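SusD superfamily protein (Bacteroides thetaiotaomicron VPI-5482, PDB 3HDX) probably binds polysaccharide at the outer membrane as a SusD-family protein, contributing to carbohydrate uptake by this gut bacterium. Local coordinates at residues 110-115 against 164-169; 117-122 against 157-162; 304-309 against 394-399. All coordinates share one frame; numbering follows the deposited sequence.

Contact 1. Residues 110-115 against 164-169; sequences DIAQVR and LTAIED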
loop_
_atom_site.group_PDB
_atom_site.type_symbol
_atom_site.label_atom_id
_atom_site.label_comp_id
_atom_site.label_asym_id
_atom_site.label_seq_id
_atom_site.Cartn_x
_atom_site.Cartn_y
_atom_site.Cartn_z
ATOM N N ASP A 110 6.845 -21.239 -2.569
ATOM C CA ASP A 110 6.358 -20.569 -3.766
ATOM C C ASP A 110 4.834 -20.448 -3.737
ATOM O O ASP A 110 4.282 -19.378 -4.057
ATOM C CB ASP A 110 6.761 -21.313 -5.058
ATOM C CG ASP A 110 8.262 -21.365 -5.315
ATOM O OD1 ASP A 110 9.070 -20.806 -4.533
ATOM O OD2 ASP A 110 8.612 -21.971 -6.361
ATOM N N ILE A 111 4.171 -21.531 -3.361
ATOM C CA ILE A 111 2.710 -21.576 -3.238
ATOM C C ILE A 111 2.242 -20.529 -2.215
ATOM O O ILE A 111 1.275 -19.801 -2.456
ATOM C CB ILE A 111 2.197 -22.993 -2.798
ATOM C CG1 ILE A 111 2.443 -24.055 -3.901
ATOM C CG2 ILE A 111 0.733 -22.951 -2.422
ATOM C CD1 ILE A 111 1.643 -23.877 -5.160
ATOM N N ALA A 112 2.924 -20.467 -1.072
ATOM C CA ALA A 112 2.533 -19.520 -0.025
ATOM C C ALA A 112 2.627 -18.058 -0.523
ATOM O O ALA A 112 1.749 -17.241 -0.226
ATOM C CB ALA A 112 3.346 -19.758 1.243
ATOM N N GLN A 113 3.671 -17.749 -1.293
ATOM C CA GLN A 113 3.838 -16.416 -1.865
ATOM C C GLN A 113 2.724 -16.075 -2.821
ATOM O O GLN A 113 2.140 -14.987 -2.701
ATOM C CB GLN A 113 5.190 -16.254 -2.524
ATOM C CG GLN A 113 6.360 -16.213 -1.539
ATOM C CD GLN A 113 7.682 -16.359 -2.234
ATOM O OE1 GLN A 113 8.245 -15.388 -2.760
ATOM N NE2 GLN A 113 8.212 -17.594 -2.215
ATOM N N VAL A 114 2.448 -16.972 -3.793
ATOM C CA VAL A 114 1.405 -16.652 -4.787
ATOM C C VAL A 114 0.027 -16.585 -4.106
ATOM O O VAL A 114 -0.802 -15.748 -4.459
ATOM C CB VAL A 114 1.408 -17.558 -6.040
ATOM C CG1 VAL A 114 2.780 -17.463 -6.715
ATOM C CG2 VAL A 114 1.023 -18.963 -5.713
ATOM N N ARG A 115 -0.208 -17.449 -3.125
ATOM C CA ARG A 115 -1.462 -17.435 -2.376
ATOM C C ARG A 115 -1.615 -16.066 -1.683
ATOM O O ARG A 115 -2.718 -15.485 -1.694
ATOM C CB ARG A 115 -1.487 -18.561 -1.325
ATOM C CG ARG A 115 -2.767 -18.688 -0.591
ATOM C CD ARG A 115 -2.733 -19.709 0.490
ATOM N NE ARG A 115 -2.568 -21.076 0.072
ATOM C CZ ARG A 115 -3.520 -21.931 -0.265
ATOM N NH1 ARG A 115 -4.761 -21.537 -0.478
ATOM N NH2 ARG A 115 -3.189 -23.208 -0.508
ATOM N N LEU A 164 -3.924 -16.543 6.303
ATOM C CA LEU A 164 -3.596 -17.407 7.482
ATOM C C LEU A 164 -3.008 -18.752 7.034
ATOM O O LEU A 164 -2.055 -19.259 7.636
ATOM C CB LEU A 164 -4.812 -17.561 8.413
ATOM C CG LEU A 164 -5.074 -16.305 9.228
ATOM C CD1 LEU A 164 -6.465 -16.373 9.794
ATOM C CD2 LEU A 164 -4.034 -16.129 10.366
ATOM N N THR A 165 -3.552 -19.318 5.941
ATOM C CA THR A 165 -2.994 -20.562 5.358
ATOM C C THR A 165 -1.576 -20.316 4.825
ATOM O O THR A 165 -0.632 -21.072 5.153
ATOM C CB THR A 165 -3.916 -21.122 4.276
ATOM O OG1 THR A 165 -5.135 -21.523 4.893
ATOM C CG2 THR A 165 -3.316 -22.305 3.543
ATOM N N ALA A 166 -1.398 -19.204 4.104
ATOM C CA ALA A 166 -0.052 -18.864 3.533
ATOM C C ALA A 166 1.002 -18.707 4.644
ATOM O O ALA A 166 2.134 -19.163 4.489
ATOM C CB ALA A 166 -0.090 -17.597 2.689
ATOM N N ILE A 167 0.604 -18.097 5.758
ATOM C CA ILE A 167 1.493 -17.820 6.911
ATOM C C ILE A 167 2.126 -19.119 7.451
ATOM O O ILE A 167 3.234 -19.098 7.933
ATOM C CB ILE A 167 0.717 -17.020 8.011
ATOM C CG1 ILE A 167 0.667 -15.540 7.567
ATOM C CG2 ILE A 167 1.349 -17.201 9.432
ATOM C CD1 ILE A 167 -0.375 -14.676 8.312
ATOM N N GLU A 168 1.400 -20.236 7.367
ATOM C CA GLU A 168 1.960 -21.510 7.852
ATOM C C GLU A 168 3.254 -21.885 7.113
ATOM O O GLU A 168 4.143 -22.523 7.705
ATOM C CB GLU A 168 0.896 -22.615 7.846
ATOM C CG GLU A 168 -0.162 -22.331 8.904
ATOM C CD GLU A 168 0.469 -22.237 10.300
ATOM O OE1 GLU A 168 0.904 -23.307 10.820
ATOM O OE2 GLU A 168 0.579 -21.101 10.866
ATOM N N ASP A 169 3.377 -21.474 5.849
ATOM C CA ASP A 169 4.550 -21.784 5.009
ATOM C C ASP A 169 5.465 -20.624 4.641
ATOM O O ASP A 169 6.572 -20.873 4.165
ATOM C CB ASP A 169 4.117 -22.522 3.734
ATOM C CG ASP A 169 3.570 -23.905 4.012
ATOM O OD1 ASP A 169 4.138 -24.595 4.863
ATOM O OD2 ASP A 169 2.597 -24.314 3.344
#
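Ala112 and Ala166 set the spacing of this helix pair, their CA atoms only 4.4 Å apart. Each methyl group rests on the partner's backbone: Ala166 CB lies 3.5 Å from Ala112 O, and Ala112 CB reaches Ala166 O in the same way, so the two side chains pass each other and pack against carbonyl oxygens as well as against one another. On one side of this alanine pair Ala112 CB also meets the CB of Asp169 at 3.8 Å; the carboxylate of Asp169 takes no part in that touch. On the other side lies Arg115. Its CG stands anti to the backbone N (chi1 -175°), the chain runs extended as far as CD, which packs on Ala166, and a bend at chi3 (-66°) then turns the guanidinium across Thr165. There Thr165 CG2 sits over one face of the flat group, offset toward its rim, with 3.8 Å between CG2 and Arg115 NE. Thr165 can offer its methyl because its own CG2 is anti to the backbone N, while OG1 turns back to hydrogen-bond Ala161 O. No hydrogen bond joins the two segments; the charge of Arg115 is met instead by a salt bridge from NH1 to Glu162, one turn earlier on the helix of Thr165. Small residues at the crossing let the axes approach to 8.4 Å in an antiparallel pair of the TPR-like helical region of SusD proteins, inclined at 149°. Helices 11-30 and 76-91 pack against other sides of helix 104-129, and helix 196-209 receives Leu164 and Ile167 from the far side of helix 152-169.

Contact 2. Residues 117-122 against 157-162; sequences LRAFAY and SYAKAE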
loop_
_atom_site.group_PDB
_atom_site.type_symbol
_atom_site.label_atom_id
_atom_site.label_comp_id
_atom_site.label_asym_id
_atom_site.label_seq_id
_atom_site.Cartn_x
_atom_site.Cartn_y
_atom_site.Cartn_z
ATOM N N LEU A 117 -0.091 -13.203 -2.492
ATOM C CA LEU A 117 -0.232 -12.160 -3.494
ATOM C C LEU A 117 -1.668 -12.082 -4.015
ATOM O O LEU A 117 -2.208 -10.992 -4.232
ATOM C CB LEU A 117 0.787 -12.336 -4.626
ATOM C CG LEU A 117 2.253 -12.063 -4.280
ATOM C CD1 LEU A 117 3.199 -12.648 -5.355
ATOM C CD2 LEU A 117 2.520 -10.567 -4.145
ATOM N N ARG A 118 -2.275 -13.236 -4.249
ATOM C CA ARG A 118 -3.681 -13.272 -4.668
ATOM C C ARG A 118 -4.586 -12.626 -3.603
ATOM O O ARG A 118 -5.491 -11.849 -3.943
ATOM C CB ARG A 118 -4.112 -14.696 -4.996
ATOM C CG ARG A 118 -5.588 -14.845 -5.318
ATOM C CD ARG A 118 -5.899 -16.222 -5.890
ATOM N NE ARG A 118 -5.745 -17.253 -4.853
ATOM C CZ ARG A 118 -6.039 -18.543 -5.000
ATOM N NH1 ARG A 118 -6.405 -19.029 -6.196
ATOM N NH2 ARG A 118 -5.911 -19.371 -3.965
ATOM N N ALA A 119 -4.355 -12.998 -2.324
ATOM C CA ALA A 119 -5.132 -12.461 -1.220
ATOM C C ALA A 119 -4.947 -10.945 -1.094
ATOM O O ALA A 119 -5.923 -10.207 -0.857
ATOM C CB ALA A 119 -4.787 -13.179 0.106
ATOM N N PHE A 120 -3.705 -10.489 -1.266
ATOM C CA PHE A 120 -3.407 -9.037 -1.278
ATOM C C PHE A 120 -4.162 -8.332 -2.399
ATOM O O PHE A 120 -4.754 -7.261 -2.170
ATOM C CB PHE A 120 -1.892 -8.810 -1.376
ATOM C CG PHE A 120 -1.495 -7.381 -1.536
ATOM C CD1 PHE A 120 -1.561 -6.508 -0.466
ATOM C CD2 PHE A 120 -1.064 -6.908 -2.768
ATOM C CE1 PHE A 120 -1.169 -5.167 -0.631
ATOM C CE2 PHE A 120 -0.689 -5.577 -2.935
ATOM C CZ PHE A 120 -0.733 -4.712 -1.868
ATOM N N ALA A 121 -4.128 -8.914 -3.601
ATOM C CA ALA A 121 -4.839 -8.325 -4.733
ATOM C C ALA A 121 -6.319 -8.173 -4.420
ATOM O O ALA A 121 -6.909 -7.108 -4.684
ATOM C CB ALA A 121 -4.609 -9.171 -6.034
ATOM N N TYR A 122 -6.910 -9.210 -3.786
ATOM C CA TYR A 122 -8.311 -9.129 -3.400
ATOM C C TYR A 122 -8.580 -7.998 -2.411
ATOM O O TYR A 122 -9.520 -7.246 -2.594
ATOM C CB TYR A 122 -8.867 -10.465 -2.919
ATOM C CG TYR A 122 -9.422 -11.325 -4.049
ATOM C CD1 TYR A 122 -10.470 -10.849 -4.846
ATOM C CD2 TYR A 122 -8.883 -12.585 -4.354
ATOM C CE1 TYR A 122 -10.995 -11.605 -5.905
ATOM C CE2 TYR A 122 -9.443 -13.372 -5.368
ATOM C CZ TYR A 122 -10.458 -12.866 -6.178
ATOM O OH TYR A 122 -10.939 -13.644 -7.209
ATOM N N SER A 157 -13.276 -12.226 3.784
ATOM C CA SER A 157 -13.174 -13.473 4.561
ATOM C C SER A 157 -12.337 -14.531 3.815
ATOM O O SER A 157 -11.541 -15.250 4.432
ATOM C CB SER A 157 -14.549 -14.080 4.864
ATOM O OG SER A 157 -15.272 -13.288 5.755
ATOM N N TYR A 158 -12.478 -14.584 2.501
ATOM C CA TYR A 158 -11.637 -15.464 1.676
ATOM C C TYR A 158 -10.162 -15.023 1.791
ATOM O O TYR A 158 -9.269 -15.865 2.073
ATOM C CB TYR A 158 -12.108 -15.435 0.199
ATOM C CG TYR A 158 -11.183 -16.116 -0.779
ATOM C CD1 TYR A 158 -11.191 -17.490 -0.928
ATOM C CD2 TYR A 158 -10.290 -15.370 -1.541
ATOM C CE1 TYR A 158 -10.390 -18.119 -1.847
ATOM C CE2 TYR A 158 -9.492 -15.972 -2.475
ATOM C CZ TYR A 158 -9.522 -17.359 -2.614
ATOM O OH TYR A 158 -8.707 -17.959 -3.530
ATOM N N ALA A 159 -9.915 -13.721 1.630
ATOM C CA ALA A 159 -8.545 -13.191 1.695
ATOM C C ALA A 159 -7.872 -13.487 3.052
ATOM O O ALA A 159 -6.719 -13.913 3.098
ATOM C CB ALA A 159 -8.488 -11.745 1.328
ATOM N N LYS A 160 -8.632 -13.318 4.133
ATOM C CA LYS A 160 -8.100 -13.566 5.490
ATOM C C LYS A 160 -7.712 -15.042 5.665
ATOM O O LYS A 160 -6.631 -15.347 6.153
ATOM C CB LYS A 160 -9.097 -13.145 6.589
ATOM C CG LYS A 160 -9.223 -11.621 6.806
ATOM C CD LYS A 160 -10.159 -11.256 7.967
ATOM C CE LYS A 160 -11.621 -11.572 7.634
ATOM N NZ LYS A 160 -12.624 -11.288 8.734
ATOM N N ALA A 161 -8.592 -15.941 5.230
ATOM C CA ALA A 161 -8.339 -17.381 5.381
ATOM C C ALA A 161 -7.150 -17.808 4.534
ATOM O O ALA A 161 -6.298 -18.591 4.979
ATOM C CB ALA A 161 -9.596 -18.204 5.061
ATOM N N GLU A 162 -7.056 -17.238 3.334
ATOM C CA GLU A 162 -5.928 -17.530 2.462
ATOM C C GLU A 162 -4.610 -17.065 3.050
ATOM O O GLU A 162 -3.612 -17.785 2.961
ATOM C CB GLU A 162 -6.112 -16.879 1.083
ATOM C CG GLU A 162 -7.253 -17.479 0.277
ATOM C CD GLU A 162 -6.880 -18.798 -0.315
ATOM O OE1 GLU A 162 -5.832 -18.904 -1.016
ATOM O OE2 GLU A 162 -7.664 -19.761 -0.066
HETATM O O HOH W 1 -5.191 -16.461 -2.160
#
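Tyr158 lays its hydroxyl over the centre of the Arg118 guanidinium, with OH 3.1 Å from CZ. The approach is through the face, so the nearby N-H groups point past the oxygen and no hydrogen bond forms; ring and guanidinium planes are 58° apart. At its edge the guanidinium is linked to Glu162 directly and through a water. Arg118 NH2 donates to OE1 in a salt bridge of 3.0 Å, nearly in the guanidinium plane but from above the carboxylate plane, and the water accepts from Arg118 NE and donates to the same OE1. Arg118 NH1 turns to Ser86, and Glu162 OE1 also meets Arg115, so a single carboxylate oxygen serves two arginines, which would probably favour its charged form. An alanine in place of Arg118 would probably leave Glu162 less firmly positioned, held to helix 104-129 by Arg115 but without the second salt bridge and the water-mediated link through NE. These groups flank an antiparallel helix packing, its axes 8.8 Å apart, within the helical region that SusD-family proteins share with TPR-type folds. At the crossing Ala119 and Ala159 come within 4.2 Å, CB to CB, and Ala119 CB touches Glu162 CB. With CG anti to the carbonyl carbon (chi1 -67°), Glu162 lays CG over the centre of one face of the Tyr158 ring, and the bend at chi2 turns the carboxylate to Arg118. That ring turns its edge to the face of Tyr122 in an offset edge-to-face pair, planes at 90° and centroids 5.8 Å apart. The Tyr122 hydroxyl is hydrogen-bonded to Val135 O.

Contact 3. Residues 304-309 against 394-399; sequences FTNFDD and RGLREV. With EDO (1,2-ethanediol), chain G.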
loop_
_atom_site.group_PDB
_atom_site.type_symbol
_atom_site.label_atom_id
_atom_site.label_comp_id
_atom_site.label_asym_id
_atom_site.label_seq_id
_atom_site.Cartn_x
_atom_site.Cartn_y
_atom_site.Cartn_z
ATOM N N PHE A 304 1.608 20.494 8.980
ATOM C CA PHE A 304 2.793 20.450 9.836
ATOM C C PHE A 304 2.706 21.680 10.713
ATOM O O PHE A 304 2.897 22.799 10.231
ATOM C CB PHE A 304 4.054 20.440 8.984
ATOM C CG PHE A 304 4.185 19.220 8.134
ATOM C CD1 PHE A 304 4.757 18.054 8.662
ATOM C CD2 PHE A 304 3.767 19.216 6.799
ATOM C CE1 PHE A 304 4.903 16.930 7.907
ATOM C CE2 PHE A 304 3.879 18.063 6.036
ATOM C CZ PHE A 304 4.493 16.913 6.588
ATOM N N THR A 305 2.432 21.432 11.998
ATOM C CA THR A 305 2.125 22.482 12.962
ATOM C C THR A 305 3.287 22.861 13.861
ATOM O O THR A 305 3.161 23.810 14.631
ATOM C CB THR A 305 0.947 22.039 13.863
ATOM O OG1 THR A 305 1.294 20.846 14.613
ATOM C CG2 THR A 305 -0.310 21.702 12.972
ATOM N N ASN A 306 4.389 22.138 13.756
ATOM C CA ASN A 306 5.536 22.318 14.648
ATOM C C ASN A 306 6.781 22.417 13.797
ATOM O O ASN A 306 7.092 21.481 13.057
ATOM C CB ASN A 306 5.578 21.108 15.608
ATOM C CG ASN A 306 6.662 21.193 16.660
ATOM O OD1 ASN A 306 7.675 21.833 16.492
ATOM N ND2 ASN A 306 6.474 20.431 17.736
ATOM N N PHE A 307 7.526 23.527 13.923
ATOM C CA PHE A 307 8.746 23.678 13.116
ATOM C C PHE A 307 9.862 22.675 13.390
ATOM O O PHE A 307 10.764 22.539 12.563
ATOM C CB PHE A 307 9.248 25.128 13.026
ATOM C CG PHE A 307 9.819 25.726 14.305
ATOM C CD1 PHE A 307 10.979 25.241 14.914
ATOM C CD2 PHE A 307 9.165 26.790 14.879
ATOM C CE1 PHE A 307 11.475 25.859 16.044
ATOM C CE2 PHE A 307 9.669 27.425 16.001
ATOM C CZ PHE A 307 10.809 26.930 16.601
ATOM N N ASP A 308 9.786 21.978 14.525
ATOM C CA ASP A 308 10.731 20.909 14.823
ATOM C C ASP A 308 10.445 19.595 14.108
ATOM O O ASP A 308 11.251 18.688 14.210
ATOM C CB ASP A 308 10.842 20.715 16.330
ATOM C CG ASP A 308 11.499 21.929 17.011
ATOM O OD1 ASP A 308 12.489 22.554 16.470
ATOM O OD2 ASP A 308 10.946 22.342 18.002
ATOM N N ASP A 309 9.302 19.500 13.406
ATOM C CA ASP A 309 8.960 18.306 12.620
ATOM C C ASP A 309 10.046 18.080 11.560
ATOM O O ASP A 309 10.225 18.921 10.653
ATOM C CB ASP A 309 7.589 18.465 12.009
ATOM C CG ASP A 309 7.024 17.165 11.502
ATOM O OD1 ASP A 309 7.742 16.415 10.797
ATOM O OD2 ASP A 309 5.861 16.886 11.864
ATOM N N ARG A 394 10.760 11.869 14.780
ATOM C CA ARG A 394 10.485 12.928 13.810
ATOM C C ARG A 394 10.575 14.322 14.421
ATOM O O ARG A 394 9.956 15.287 13.923
ATOM C CB ARG A 394 9.102 12.693 13.190
ATOM C CG ARG A 394 8.965 11.378 12.418
ATOM C CD ARG A 394 9.789 11.392 11.175
ATOM N NE ARG A 394 9.666 10.133 10.458
ATOM C CZ ARG A 394 10.593 9.171 10.371
ATOM N NH1 ARG A 394 11.769 9.245 10.989
ATOM N NH2 ARG A 394 10.341 8.083 9.633
ATOM N N GLY A 395 11.355 14.420 15.493
ATOM C CA GLY A 395 11.630 15.698 16.157
ATOM C C GLY A 395 10.548 16.280 17.032
ATOM O O GLY A 395 10.708 17.393 17.543
ATOM N N LEU A 396 9.474 15.523 17.256
ATOM C CA LEU A 396 8.350 15.991 18.029
ATOM C C LEU A 396 8.430 15.468 19.463
ATOM O O LEU A 396 8.866 14.346 19.720
ATOM C CB LEU A 396 7.018 15.549 17.379
ATOM C CG LEU A 396 6.797 15.995 15.928
ATOM C CD1 LEU A 396 5.468 15.479 15.397
ATOM C CD2 LEU A 396 6.869 17.520 15.780
ATOM N N ARG A 397 7.960 16.298 20.394
ATOM C CA ARG A 397 7.937 15.906 21.809
ATOM C C ARG A 397 6.941 14.787 22.056
ATOM O O ARG A 397 5.963 14.598 21.306
ATOM C CB ARG A 397 7.503 17.082 22.699
ATOM C CG ARG A 397 6.062 17.580 22.461
ATOM C CD ARG A 397 5.700 18.638 23.476
ATOM N NE ARG A 397 4.316 19.111 23.339
ATOM C CZ ARG A 397 3.245 18.543 23.889
ATOM N NH1 ARG A 397 3.335 17.383 24.540
ATOM N NH2 ARG A 397 2.059 19.120 23.722
ATOM N N GLU A 398 7.187 14.052 23.122
ATOM C CA GLU A 398 6.188 13.103 23.588
ATOM C C GLU A 398 4.924 13.849 24.021
ATOM O O GLU A 398 5.007 14.959 24.543
ATOM C CB GLU A 398 6.694 12.329 24.794
ATOM C CG GLU A 398 7.715 11.322 24.412
ATOM C CD GLU A 398 8.142 10.423 25.544
ATOM O OE1 GLU A 398 7.928 10.771 26.730
ATOM O OE2 GLU A 398 8.685 9.350 25.209
ATOM N N VAL A 399 3.782 13.214 23.773
ATOM C CA VAL A 399 2.495 13.656 24.234
ATOM C C VAL A 399 1.961 12.717 25.309
ATOM O O VAL A 399 2.438 11.598 25.462
ATOM C CB VAL A 399 1.465 13.832 23.100
ATOM C CG1 VAL A 399 1.902 15.000 22.161
ATOM C CG2 VAL A 399 1.267 12.487 22.312
HETATM C C1 EDO G . 2.972 19.355 19.022
HETATM O O1 EDO G . 3.929 18.750 18.123
HETATM C C2 EDO G . 3.311 20.802 19.334
HETATM O O2 EDO G . 3.329 21.591 18.134
HETATM O O HOH W 2 7.942 19.409 20.013
#
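Leu396 and Asn306 run past each other in opposite directions, and their meeting carries the side-chain part of this loop-to-loop contact. Leu396 CD2 lies beside the amide end of Asn306, 3.5 Å from ND2, while its other branch, CD1, approaches the carboxylate of Asp309 at 3.8 Å from OD2. Asn306 holds its CG anti to the backbone N (chi1 -176°), and both ends of the amide are used. OD1 accepts from Asp308 N at 2.9 Å, the donor lying above the carbonyl plane, which makes an Asx turn inside the type I beta turn from Asn306 to Asp309. ND2 donates almost straight (176°) to O1 of a bound 1,2-ethanediol, probably from the crystallisation liquor, and also to a water that accepts from Arg397 N, so this water bridges the two loops. Asp309 points away overall, although its CB still touches Leu396 CD2, and its CG is anti to the backbone N; its carboxylate forms a salt bridge with Arg311, and OD2 lies at the edge of the Phe304 ring, in its plane. The backbones themselves come close: Asp309 CA makes a CA-H...O contact of 3.4 Å with Arg394 O, and Gly395 CA makes another with Asp308 O. At Gly395 phi is positive (76°) and a CB would clash with that same Asp308 O, so the close fit depends on the missing side chain. This is plain loop packing: residues 304-309, following helix 297-303, meet residues 394-399, which connect helix 380-391 to helix 401-405, and backbone hydrogen bonding of Arg394 with Leu310 continues the contact. Leu396 also packs on Arg391 of helix 380-391 and on Glu419 of helix 409-423, whereas Arg394 is salt-bridged to Glu423 at the end of the latter.

In the fold
Contacts 1 and 2 are successive meetings of one helix pair, 104-129 with 152-169, their centres 10 Å apart; contact 2 is nested within the chain loop closed by contact 1. An alanine pair lies at the closest backbone approach in both, and the salt bridge of Arg115 to Glu162 joins them directly. Contact 2 is buried and adds ionic, water-mediated and aromatic interactions, whereas contact 1 is partly buried and has no hydrogen bond between its segments. Contact 3 lies about 40 Å from contact 1, centre to centre, across the middle of the chain. It too is partly buried, but joins irregular loops through backbone approach, one leucine and a bridging water.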